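Local coordinates for kojibiose phosphorylase (Gut metagenome, PDB 6W0P), which is a carbohydrate-active enzyme of glycoside hydrolase family 65, built from an N-terminal beta-sandwich domain, a helical catalytic domain and a C-terminal beta domain, at residues 631-634 against 640-643. Sequence-based numbering, arbitrary orientation.
Sequences IASK and DANN
The backbone O of A641 accepts a hydrogen bond from the OG of S629, a residue earlier on the helix that carries A632 and S633, and this bond joins helix 638-645 to helix 624-634. Beside it the two segments meet through short side chains. The CA atoms of A632 and A641 are 5.0 Å apart, a close approach that suits two alanines. The CB of A632 lies against the backbone of A641, 3.6 Å from its N and 3.8 Å from its CA. The methyl groups themselves touch, with A632 CB 4.0 Å from A641 CB.

A641 CB also reaches S633, where it stands 3.8 Å from the backbone N and 3.2 Å from OG. The oxygen contact is tight but is not a hydrogen bond, since the partner is a methyl carbon. The S633 torsion (chi1 -82°) sets OG anti to the carbonyl carbon and brings it to this methyl.

D640 takes part through its CB, which lies 3.9 Å from A632 CB. Its carboxylate has its polar partner elsewhere: OD2 is hydrogen-bonded to the hydroxyl of Y610 on helix 603-613. The Y610 side chain also packs on A632, so one tyrosine serves both segments.

Both alanines are buried, while S633 and D640 are partly exposed. The arrangement is two consecutive helices joined by a short loop and packed at their facing alanines. The small side chains of A632, A641 and S633 let the two backbones come close at this point. The pair belongs to the helical central domain of the family, which has the (alpha/alpha)6-barrel fold.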
loop_
_atom_site.group_PDB
_atom_site.type_symbol
_atom_site.label_atom_id
_atom_site.label_comp_id
_atom_site.label_asym_id
_atom_site.label_seq_id
_atom_site.Cartn_x
_atom_site.Cartn_y
_atom_site.Cartn_z
ATOM N N ILE A 631 25.016 -0.306 -25.103
ATOM C CA ILE A 631 24.596 0.806 -26.001
ATOM C C ILE A 631 25.799 1.738 -26.199
ATOM O O ILE A 631 26.020 2.129 -27.336
ATOM C CB ILE A 631 23.340 1.518 -25.478
ATOM C CG1 ILE A 631 22.127 0.591 -25.562
ATOM C CG2 ILE A 631 23.098 2.829 -26.221
ATOM C CD1 ILE A 631 20.895 1.123 -24.817
ATOM N N ALA A 632 26.539 2.079 -25.145
ATOM C CA ALA A 632 27.747 2.937 -25.233
ATOM C C ALA A 632 28.712 2.341 -26.257
ATOM O O ALA A 632 29.144 3.085 -27.132
ATOM C CB ALA A 632 28.430 3.087 -23.897
ATOM N N SER A 633 29.017 1.044 -26.166
ATOM C CA SER A 633 29.909 0.346 -27.132
ATOM C C SER A 633 29.382 0.555 -28.564
ATOM O O SER A 633 30.150 0.958 -29.423
ATOM C CB SER A 633 30.044 -1.128 -26.817
ATOM O OG SER A 633 31.010 -1.354 -25.809
ATOM N N LYS A 634 28.092 0.280 -28.785
ATOM C CA LYS A 634 27.406 0.348 -30.102
ATOM C C LYS A 634 27.587 1.737 -30.723
ATOM O O LYS A 634 27.691 1.794 -31.972
ATOM C CB LYS A 634 25.924 0.019 -29.923
ATOM C CG LYS A 634 25.115 -0.175 -31.197
ATOM C CD LYS A 634 25.424 -1.437 -31.954
ATOM C CE LYS A 634 25.089 -2.711 -31.187
ATOM N NZ LYS A 634 25.626 -3.930 -31.864
ATOM N N ASP A 640 32.761 5.347 -21.412
ATOM C CA ASP A 640 31.467 4.938 -20.814
ATOM C C ASP A 640 31.293 3.411 -20.881
ATOM O O ASP A 640 30.873 2.813 -19.878
ATOM C CB ASP A 640 30.313 5.595 -21.560
ATOM C CG ASP A 640 30.153 7.072 -21.293
ATOM O OD1 ASP A 640 31.045 7.640 -20.661
ATOM O OD2 ASP A 640 29.120 7.629 -21.738
ATOM N N ALA A 641 31.545 2.786 -22.033
ATOM C CA ALA A 641 31.363 1.318 -22.175
ATOM C C ALA A 641 32.201 0.620 -21.099
ATOM O O ALA A 641 31.682 -0.298 -20.454
ATOM C CB ALA A 641 31.721 0.823 -23.555
ATOM N N ASN A 642 33.447 1.052 -20.919
ATOM C CA ASN A 642 34.424 0.395 -20.012
ATOM C C ASN A 642 34.055 0.702 -18.549
ATOM O O ASN A 642 34.099 -0.230 -17.717
ATOM C CB ASN A 642 35.859 0.777 -20.388
ATOM C CG ASN A 642 36.399 -0.082 -21.510
ATOM O OD1 ASN A 642 37.140 -1.015 -21.251
ATOM N ND2 ASN A 642 36.002 0.180 -22.752
ATOM N N ASN A 643 33.683 1.948 -18.246
ATOM C CA ASN A 643 33.244 2.365 -16.884
ATOM C C ASN A 643 32.021 1.539 -16.437
ATOM O O ASN A 643 32.048 1.007 -15.298
ATOM C CB ASN A 643 32.979 3.877 -16.797
ATOM C CG ASN A 643 34.250 4.688 -16.777
ATOM O OD1 ASN A 643 35.329 4.141 -16.560
ATOM N ND2 ASN A 643 34.136 5.987 -17.032
#